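Local coordinates for Lmo2184 protein (Listeria monocytogenes serovar 1/2a, PDB 5JOQ) that probably serves as the substrate-binding lipoprotein of an iron-uptake ABC transporter, with haem as its likely ligand, at residues 120-130 and 270-278; 170-179 and 239-249. All blocks are in the same frame, centred on the assembly; numbering follows the deposited sequence.

From the N terminus, the chain passes the small parallel sheet 37-39, 93-97 and 115-118 before reaching 120-130, which holds the first turns of helix 123-136. Interaction 1 closes the longer loop, bringing 270-278 back against those turns after 139 intervening residues. Interaction 2 lies wholly within this span: strand 168-173 and the turn after it are met by 239-249, 59 residues on. The two contacts therefore nest without crossing. Interaction 1 ties the start of helix 123-136 to the lead-in of the last helix; interaction 2 packs helices onto the second lobe's sheet. Their centres lie about 27 Å apart, yet M270 and M173 touch through their sulfurs.

Interaction 1: 120-130 and 270-278; sequences FTSIASMQTEI and MTASLNAPE
M126 and A272 form the apolar centre of this contact, where the first turns of helix 123-136 meet the loop ahead of helix 276-288. The M126 side chain runs out extended, CG anti to the backbone N (chi1 -179°), and bends only at its last torsion. This lays SD alongside the A272 methyl, with M126 SD 3.8 Å from A272 CB, and brings M126 CE to 3.5 Å from the carbonyl O of S273. M126 CG lies over one face of the F120 ring, near the rim. Two further apolar pairs extend the patch: I123 CD1 reaches the A276 methyl, CB, at 3.7 Å, and I130 CD1 approaches L274 CD2 at 4.4 Å. Toward the polar edge F120 turns its CB to A272, while its CD2 comes within 3.3 Å of A272 O. One backbone hydrogen bond crosses the contact: A272 N donates to F120 O (2.8 Å, N-H...O angle 160°). Beside it T271 CB packs on that same carbonyl oxygen. S122 OG, at the N-cap, accepts from S125 N at 3.0 Å; on the other segment S273 OG accepts from N275 N, a capping bond in the type I turn S273-A276 that leads toward helix 276-288. Helix 42-50 packs on F120 through I44 and I47 and also touches L274, while Y187 of helix 187-194 meets A272 and A276. The contact thus joins the start of helix 123-136, just after strand 115-118, to the loop leading into helix 276-288, with the lobe-spanning helix 140-161 packed against I130 and P277.

Interaction 2: 170-179 and 239-249; sequences LILMGVPGSY and FDEEFKTNDIW
P176 and F239 make a CH-pi contact over the ring centre: P176 CD stands 3.4 Å from the F239 ring centroid, only 7° off the normal. L172 makes a second one, its CD1 lying over the six-membered ring of W249 at 4.1 Å from the centroid. Among the aromatic pairs, F243 points its edge at the face of Y179 in an offset edge-to-face contact, centroids 5.7 Å apart and planes at 75°. W249 completes this cluster, its five-membered ring oblique to Y179. With CG anti to the backbone N (chi1 -158°), the F243 ring meets both Y179 CE2 and L172 CD1 with its edge. Further aliphatic-to-ring contacts lie alongside: V175 CG1 reaches F239 CE2 at 3.6 Å, and L170 CD2 touches W249 CZ3.

No direct hydrogen bond crosses; two waters bridge instead. One accepts from Y179 OH (2.7 Å) and donates to F239 O and E242 OE1, satisfying the buried tyrosine hydroxyl. The other accepts from G177 N and W249 NE1.

P176 and E242 also pack on S178 of the third subunit, and V175 on F239 of the second. R226 of strand 223-227 makes a cation-pi contact with F243 and a salt bridge with D240. Helices 233-245 and 247-250 thus cover strand 168-173 and its type II turn in the second lobe, where that strand is hydrogen-bonded to 223-227 and 180-182.

Interaction 1: 120-130 and 270-278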
loop_
_atom_site.group_PDB
_atom_site.type_symbol
_atom_site.label_atom_id
_atom_site.label_comp_id
_atom_site.label_asym_id
_atom_site.label_seq_id
_atom_site.Cartn_x
_atom_site.Cartn_y
_atom_site.Cartn_z
ATOM N N PHE A 120 -3.083 2.088 24.539
ATOM C CA PHE A 120 -4.169 1.422 23.811
ATOM C C PHE A 120 -3.818 -0.032 23.435
ATOM O O PHE A 120 -4.289 -0.563 22.406
ATOM C CB PHE A 120 -4.537 2.250 22.576
ATOM C CG PHE A 120 -5.336 3.530 22.897
ATOM C CD1 PHE A 120 -5.571 3.924 24.217
ATOM C CD2 PHE A 120 -5.842 4.318 21.878
ATOM C CE1 PHE A 120 -6.345 5.091 24.512
ATOM C CE2 PHE A 120 -6.588 5.487 22.150
ATOM C CZ PHE A 120 -6.838 5.877 23.439
ATOM N N THR A 121 -2.978 -0.691 24.239
ATOM C CA THR A 121 -2.594 -2.068 23.911
ATOM C C THR A 121 -3.618 -3.110 24.366
ATOM O O THR A 121 -3.453 -4.278 24.022
ATOM C CB THR A 121 -1.225 -2.412 24.513
ATOM O OG1 THR A 121 -1.247 -2.209 25.949
ATOM C CG2 THR A 121 -0.127 -1.488 23.889
ATOM N N SER A 122 -4.643 -2.729 25.138
ATOM C CA SER A 122 -5.773 -3.605 25.440
ATOM C C SER A 122 -7.031 -2.748 25.546
ATOM O O SER A 122 -6.963 -1.525 25.684
ATOM C CB SER A 122 -5.551 -4.392 26.757
ATOM O OG SER A 122 -5.477 -3.503 27.877
ATOM N N ILE A 123 -8.196 -3.395 25.512
ATOM C CA ILE A 123 -9.422 -2.628 25.753
ATOM C C ILE A 123 -9.422 -2.067 27.171
ATOM O O ILE A 123 -9.781 -0.910 27.388
ATOM C CB ILE A 123 -10.668 -3.500 25.479
ATOM C CG1 ILE A 123 -10.714 -3.903 23.971
ATOM C CG2 ILE A 123 -11.976 -2.753 25.905
ATOM C CD1 ILE A 123 -11.928 -4.806 23.629
ATOM N N ALA A 124 -9.037 -2.886 28.157
ATOM C CA ALA A 124 -9.037 -2.425 29.549
ATOM C C ALA A 124 -8.119 -1.219 29.734
ATOM O O ALA A 124 -8.457 -0.276 30.467
ATOM C CB ALA A 124 -8.619 -3.562 30.479
ATOM N N SER A 125 -6.931 -1.246 29.115
ATOM C CA SER A 125 -6.047 -0.093 29.236
ATOM C C SER A 125 -6.666 1.121 28.580
ATOM O O SER A 125 -6.607 2.219 29.139
ATOM C CB SER A 125 -4.666 -0.395 28.633
ATOM O OG SER A 125 -3.928 -1.258 29.536
ATOM N N MET A 126 -7.285 0.946 27.397
ATOM C CA MET A 126 -7.986 2.075 26.770
ATOM C C MET A 126 -9.067 2.638 27.695
ATOM O O MET A 126 -9.234 3.860 27.803
ATOM C CB MET A 126 -8.617 1.641 25.424
ATOM C CG MET A 126 -9.336 2.794 24.721
ATOM S SD MET A 126 -10.133 2.310 23.163
ATOM C CE MET A 126 -11.428 1.190 23.776
ATOM N N GLN A 127 -9.836 1.760 28.349
ATOM C CA GLN A 127 -10.881 2.242 29.251
ATOM C C GLN A 127 -10.307 3.018 30.439
ATOM O O GLN A 127 -10.890 4.019 30.866
ATOM C CB GLN A 127 -11.741 1.079 29.732
ATOM C CG GLN A 127 -12.577 0.471 28.575
ATOM C CD GLN A 127 -13.596 -0.487 29.136
ATOM O OE1 GLN A 127 -13.282 -1.641 29.415
ATOM N NE2 GLN A 127 -14.826 -0.002 29.341
ATOM N N THR A 128 -9.178 2.577 31.002
ATOM C CA THR A 128 -8.554 3.388 32.059
ATOM C C THR A 128 -8.121 4.757 31.520
ATOM O O THR A 128 -8.241 5.788 32.216
ATOM C CB THR A 128 -7.355 2.640 32.644
ATOM O OG1 THR A 128 -7.818 1.437 33.292
ATOM C CG2 THR A 128 -6.570 3.527 33.669
ATOM N N GLU A 129 -7.604 4.794 30.282
ATOM C CA GLU A 129 -7.216 6.077 29.693
ATOM C C GLU A 129 -8.429 6.971 29.493
ATOM O O GLU A 129 -8.359 8.184 29.727
ATOM C CB GLU A 129 -6.487 5.882 28.362
ATOM C CG GLU A 129 -5.149 5.141 28.497
ATOM C CD GLU A 129 -4.039 5.912 29.238
ATOM O OE1 GLU A 129 -4.265 7.031 29.754
ATOM O OE2 GLU A 129 -2.925 5.351 29.309
ATOM N N ILE A 130 -9.563 6.378 29.118
ATOM C CA ILE A 130 -10.804 7.149 28.973
ATOM C C ILE A 130 -11.218 7.740 30.322
ATOM O O ILE A 130 -11.544 8.935 30.431
ATOM C CB ILE A 130 -11.906 6.256 28.366
ATOM C CG1 ILE A 130 -11.627 6.022 26.867
ATOM C CG2 ILE A 130 -13.296 6.873 28.603
ATOM C CD1 ILE A 130 -12.501 4.825 26.243
ATOM N N MET A 270 -3.832 -1.894 14.802
ATOM C CA MET A 270 -2.763 -2.415 15.652
ATOM C C MET A 270 -3.028 -2.121 17.129
ATOM O O MET A 270 -2.593 -2.891 17.996
ATOM C CB MET A 270 -1.415 -1.811 15.247
ATOM C CG MET A 270 -0.249 -2.757 15.480
ATOM S SD MET A 270 1.316 -2.134 14.767
ATOM C CE MET A 270 1.796 -1.084 16.145
ATOM N N THR A 271 -3.680 -1.006 17.430
ATOM C CA THR A 271 -4.005 -0.655 18.809
ATOM C C THR A 271 -5.491 -0.335 18.924
ATOM O O THR A 271 -6.196 -0.195 17.913
ATOM C CB THR A 271 -3.154 0.515 19.310
ATOM O OG1 THR A 271 -3.276 1.630 18.415
ATOM C CG2 THR A 271 -1.684 0.089 19.416
ATOM N N ALA A 272 -5.956 -0.211 20.182
ATOM C CA ALA A 272 -7.380 -0.195 20.496
ATOM C C ALA A 272 -8.029 1.096 20.017
ATOM O O ALA A 272 -7.378 2.137 19.933
ATOM C CB ALA A 272 -7.592 -0.332 22.033
ATOM N N SER A 273 -9.334 1.028 19.830
ATOM C CA SER A 273 -10.192 2.146 19.476
ATOM C C SER A 273 -11.645 1.852 19.858
ATOM O O SER A 273 -11.957 0.794 20.346
ATOM C CB SER A 273 -10.081 2.493 17.997
ATOM O OG SER A 273 -10.751 1.565 17.211
ATOM N N LEU A 274 -12.517 2.812 19.596
ATOM C CA LEU A 274 -13.939 2.679 19.874
ATOM C C LEU A 274 -14.578 1.629 18.938
ATOM O O LEU A 274 -15.694 1.251 19.117
ATOM C CB LEU A 274 -14.654 4.019 19.870
ATOM C CG LEU A 274 -14.235 4.953 21.000
ATOM C CD1 LEU A 274 -15.065 6.224 20.991
ATOM C CD2 LEU A 274 -14.329 4.253 22.337
ATOM N N ASN A 275 -13.822 1.188 17.938
ATOM C CA ASN A 275 -14.228 0.122 17.029
ATOM C C ASN A 275 -14.241 -1.230 17.744
ATOM O O ASN A 275 -14.747 -2.200 17.223
ATOM C CB ASN A 275 -13.216 -0.049 15.893
ATOM C CG ASN A 275 -13.291 1.039 14.872
ATOM O OD1 ASN A 275 -14.230 1.803 14.845
ATOM N ND2 ASN A 275 -12.307 1.087 14.006
ATOM N N ALA A 276 -13.704 -1.279 18.953
ATOM C CA ALA A 276 -13.530 -2.551 19.636
ATOM C C ALA A 276 -14.764 -3.413 19.790
ATOM O O ALA A 276 -14.671 -4.593 19.575
ATOM C CB ALA A 276 -12.839 -2.354 20.972
ATOM N N PRO A 277 -15.946 -2.785 20.150
ATOM C CA PRO A 277 -17.100 -3.690 20.252
ATOM C C PRO A 277 -17.397 -4.361 18.908
ATOM O O PRO A 277 -17.634 -5.546 18.887
ATOM C CB PRO A 277 -18.235 -2.780 20.699
ATOM C CG PRO A 277 -17.552 -1.751 21.506
ATOM C CD PRO A 277 -16.400 -1.414 20.639
ATOM N N GLU A 278 -17.350 -3.625 17.810
ATOM C CA GLU A 278 -17.607 -4.239 16.524
ATOM C C GLU A 278 -16.540 -5.306 16.219
ATOM O O GLU A 278 -16.856 -6.386 15.785
ATOM C CB GLU A 278 -17.641 -3.186 15.431
ATOM C CG GLU A 278 -18.005 -3.729 14.070
ATOM C CD GLU A 278 -18.064 -2.664 12.984
ATOM O OE1 GLU A 278 -17.862 -1.478 13.279
ATOM O OE2 GLU A 278 -18.309 -3.035 11.824
#

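Interaction 2: 170-179 and 239-249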
loop_
_atom_site.group_PDB
_atom_site.type_symbol
_atom_site.label_atom_id
_atom_site.label_comp_id
_atom_site.label_asym_id
_atom_site.label_seq_id
_atom_site.Cartn_x
_atom_site.Cartn_y
_atom_site.Cartn_z
ATOM N N LEU A 170 -3.432 -18.743 16.306
ATOM C CA LEU A 170 -2.140 -18.165 16.000
ATOM C C LEU A 170 -2.449 -16.831 15.315
ATOM O O LEU A 170 -3.190 -16.790 14.353
ATOM C CB LEU A 170 -1.313 -19.060 15.099
ATOM C CG LEU A 170 -0.141 -18.390 14.395
ATOM C CD1 LEU A 170 0.785 -17.742 15.401
ATOM C CD2 LEU A 170 0.615 -19.365 13.520
ATOM N N ILE A 171 -1.876 -15.757 15.830
ATOM C CA ILE A 171 -2.099 -14.425 15.293
ATOM C C ILE A 171 -0.817 -13.903 14.614
ATOM O O ILE A 171 0.220 -13.825 15.241
ATOM C CB ILE A 171 -2.518 -13.416 16.376
ATOM C CG1 ILE A 171 -3.651 -13.935 17.244
ATOM C CG2 ILE A 171 -2.933 -12.093 15.764
ATOM C CD1 ILE A 171 -3.805 -13.173 18.526
ATOM N N LEU A 172 -0.913 -13.531 13.347
ATOM C CA LEU A 172 0.258 -13.061 12.600
ATOM C C LEU A 172 0.006 -11.620 12.175
ATOM O O LEU A 172 -1.110 -11.279 11.776
ATOM C CB LEU A 172 0.505 -13.932 11.342
ATOM C CG LEU A 172 0.751 -15.427 11.588
ATOM C CD1 LEU A 172 0.872 -16.167 10.242
ATOM C CD2 LEU A 172 2.001 -15.624 12.444
ATOM N N MET A 173 1.034 -10.771 12.264
ATOM C CA MET A 173 0.959 -9.397 11.795
ATOM C C MET A 173 2.105 -9.182 10.812
ATOM O O MET A 173 3.255 -9.435 11.160
ATOM C CB MET A 173 1.097 -8.398 12.979
ATOM C CG MET A 173 1.062 -6.984 12.553
ATOM S SD MET A 173 1.331 -5.808 13.900
ATOM C CE MET A 173 3.069 -5.996 14.340
ATOM N N GLY A 174 1.815 -8.680 9.617
ATOM C CA GLY A 174 2.911 -8.323 8.725
ATOM C C GLY A 174 2.673 -8.754 7.290
ATOM O O GLY A 174 1.515 -8.843 6.859
ATOM N N VAL A 175 3.751 -9.059 6.563
ATOM C CA VAL A 175 3.709 -9.415 5.147
ATOM C C VAL A 175 4.562 -10.664 4.938
ATOM O O VAL A 175 5.387 -11.033 5.794
ATOM C CB VAL A 175 4.194 -8.248 4.247
ATOM C CG1 VAL A 175 3.397 -6.974 4.549
ATOM C CG2 VAL A 175 5.663 -7.987 4.453
ATOM N N PRO A 176 4.395 -11.335 3.793
ATOM C CA PRO A 176 5.103 -12.599 3.560
ATOM C C PRO A 176 6.586 -12.468 3.856
ATOM O O PRO A 176 7.211 -11.459 3.531
ATOM C CB PRO A 176 4.847 -12.877 2.068
ATOM C CG PRO A 176 3.534 -12.229 1.802
ATOM C CD PRO A 176 3.529 -10.975 2.657
ATOM N N GLY A 177 7.141 -13.485 4.520
ATOM C CA GLY A 177 8.549 -13.485 4.889
ATOM C C GLY A 177 8.885 -12.770 6.178
ATOM O O GLY A 177 9.961 -13.009 6.740
ATOM N N SER A 178 7.995 -11.918 6.703
ATOM C CA SER A 178 8.347 -11.164 7.906
ATOM C C SER A 178 7.214 -11.124 8.936
ATOM O O SER A 178 7.169 -10.206 9.763
ATOM C CB SER A 178 8.773 -9.735 7.545
ATOM O OG SER A 178 7.828 -9.124 6.673
ATOM N N TYR A 179 6.314 -12.116 8.933
ATOM C CA TYR A 179 5.192 -12.122 9.873
ATOM C C TYR A 179 5.708 -12.134 11.306
ATOM O O TYR A 179 6.591 -12.932 11.642
ATOM C CB TYR A 179 4.315 -13.354 9.672
ATOM C CG TYR A 179 3.571 -13.353 8.366
ATOM C CD1 TYR A 179 2.568 -12.418 8.122
ATOM C CD2 TYR A 179 3.861 -14.307 7.383
ATOM C CE1 TYR A 179 1.860 -12.428 6.911
ATOM C CE2 TYR A 179 3.150 -14.336 6.193
ATOM C CZ TYR A 179 2.169 -13.382 5.949
ATOM O OH TYR A 179 1.478 -13.389 4.760
ATOM N N PHE A 239 -1.352 -11.839 -0.879
ATOM C CA PHE A 239 -0.581 -12.463 0.178
ATOM C C PHE A 239 -1.224 -13.802 0.537
ATOM O O PHE A 239 -0.542 -14.753 0.776
ATOM C CB PHE A 239 -0.533 -11.608 1.440
ATOM C CG PHE A 239 0.269 -10.335 1.322
ATOM C CD1 PHE A 239 1.118 -10.081 0.258
ATOM C CD2 PHE A 239 0.182 -9.398 2.323
ATOM C CE1 PHE A 239 1.827 -8.899 0.208
ATOM C CE2 PHE A 239 0.889 -8.229 2.278
ATOM C CZ PHE A 239 1.718 -7.982 1.221
ATOM N N ASP A 240 -2.551 -13.830 0.562
ATOM C CA ASP A 240 -3.298 -15.054 0.887
ATOM C C ASP A 240 -2.920 -16.169 -0.070
ATOM O O ASP A 240 -2.693 -17.318 0.344
ATOM C CB ASP A 240 -4.812 -14.788 0.843
ATOM C CG ASP A 240 -5.644 -16.088 0.989
ATOM O OD1 ASP A 240 -5.543 -16.738 2.044
ATOM O OD2 ASP A 240 -6.330 -16.464 0.009
ATOM N N GLU A 241 -2.881 -15.864 -1.379
ATOM C CA GLU A 241 -2.449 -16.880 -2.335
ATOM C C GLU A 241 -1.013 -17.333 -2.064
ATOM O O GLU A 241 -0.682 -18.503 -2.262
ATOM C CB GLU A 241 -2.537 -16.366 -3.782
ATOM C CG GLU A 241 -3.897 -15.937 -4.225
ATOM C CD GLU A 241 -4.901 -17.075 -4.383
ATOM O OE1 GLU A 241 -4.544 -18.275 -4.479
ATOM O OE2 GLU A 241 -6.085 -16.731 -4.447
ATOM N N GLU A 242 -0.138 -16.415 -1.656
ATOM C CA GLU A 242 1.250 -16.807 -1.434
ATOM C C GLU A 242 1.371 -17.739 -0.225
ATOM O O GLU A 242 2.091 -18.746 -0.271
ATOM C CB GLU A 242 2.118 -15.555 -1.242
ATOM C CG GLU A 242 3.643 -15.881 -1.340
ATOM C CD GLU A 242 4.240 -16.593 -0.086
ATOM O OE1 GLU A 242 3.793 -16.339 1.053
ATOM O OE2 GLU A 242 5.189 -17.399 -0.265
ATOM N N PHE A 243 0.632 -17.437 0.838
ATOM C CA PHE A 243 0.667 -18.237 2.072
ATOM C C PHE A 243 0.384 -19.708 1.794
ATOM O O PHE A 243 1.104 -20.593 2.293
ATOM C CB PHE A 243 -0.363 -17.649 3.048
ATOM C CG PHE A 243 -0.138 -17.959 4.531
ATOM C CD1 PHE A 243 0.631 -17.095 5.331
ATOM C CD2 PHE A 243 -0.797 -19.016 5.135
ATOM C CE1 PHE A 243 0.781 -17.339 6.734
ATOM C CE2 PHE A 243 -0.671 -19.264 6.528
ATOM C CZ PHE A 243 0.120 -18.435 7.315
ATOM N N LYS A 244 -0.636 -19.990 0.954
ATOM C CA LYS A 244 -1.050 -21.353 0.626
ATOM C C LYS A 244 -0.006 -22.143 -0.155
ATOM O O LYS A 244 -0.097 -23.380 -0.200
ATOM C CB LYS A 244 -2.352 -21.335 -0.210
ATOM C CG LYS A 244 -3.540 -20.697 0.507
ATOM C CD LYS A 244 -4.843 -20.773 -0.332
ATOM C CE LYS A 244 -4.958 -19.661 -1.359
ATOM N NZ LYS A 244 -6.160 -19.817 -2.258
ATOM N N THR A 245 0.919 -21.482 -0.855
ATOM C CA THR A 245 1.951 -22.190 -1.635
ATOM C C THR A 245 3.263 -22.345 -0.886
ATOM O O THR A 245 4.182 -22.995 -1.395
ATOM C CB THR A 245 2.275 -21.441 -2.926
ATOM O OG1 THR A 245 3.051 -20.267 -2.579
ATOM C CG2 THR A 245 0.995 -21.048 -3.639
ATOM N N ASN A 246 3.378 -21.735 0.282
ATOM C CA ASN A 246 4.644 -21.591 0.977
ATOM C C ASN A 246 4.893 -22.813 1.855
ATOM O O ASN A 246 4.131 -23.060 2.796
ATOM C CB ASN A 246 4.580 -20.315 1.820
ATOM C CG ASN A 246 5.920 -19.907 2.365
ATOM O OD1 ASN A 246 6.792 -20.756 2.636
ATOM N ND2 ASN A 246 6.096 -18.590 2.554
ATOM N N ASP A 247 5.974 -23.555 1.588
ATOM C CA ASP A 247 6.298 -24.702 2.449
ATOM C C ASP A 247 6.289 -24.331 3.923
ATOM O O ASP A 247 5.987 -25.171 4.776
ATOM C CB ASP A 247 7.664 -25.265 2.092
ATOM C CG ASP A 247 7.627 -26.066 0.787
ATOM O OD1 ASP A 247 6.577 -26.662 0.477
ATOM O OD2 ASP A 247 8.633 -26.097 0.108
ATOM N N ILE A 248 6.633 -23.094 4.212
ATOM C CA ILE A 248 6.708 -22.633 5.572
ATOM C C ILE A 248 5.377 -22.753 6.317
ATOM O O ILE A 248 5.392 -23.033 7.474
ATOM C CB ILE A 248 7.168 -21.155 5.627
ATOM C CG1 ILE A 248 8.520 -20.980 4.934
ATOM C CG2 ILE A 248 7.258 -20.649 7.048
ATOM C CD1 ILE A 248 9.597 -21.799 5.575
ATOM N N TRP A 249 4.253 -22.491 5.667
ATOM C CA TRP A 249 2.942 -22.523 6.310
ATOM C C TRP A 249 1.910 -23.543 5.824
ATOM O O TRP A 249 0.979 -23.882 6.545
ATOM C CB TRP A 249 2.286 -21.143 6.136
ATOM C CG TRP A 249 3.075 -19.975 6.631
ATOM C CD1 TRP A 249 3.751 -19.083 5.887
ATOM C CD2 TRP A 249 3.258 -19.586 7.988
ATOM N NE1 TRP A 249 4.349 -18.158 6.677
ATOM C CE2 TRP A 249 4.069 -18.446 7.982
ATOM C CE3 TRP A 249 2.834 -20.102 9.207
ATOM C CZ2 TRP A 249 4.456 -17.811 9.139
ATOM C CZ3 TRP A 249 3.215 -19.476 10.350
ATOM C CH2 TRP A 249 4.014 -18.332 10.316
HETATM O O HOH W 1 6.167 -16.175 5.014
HETATM O O HOH W 2 1.842 -15.048 2.615
#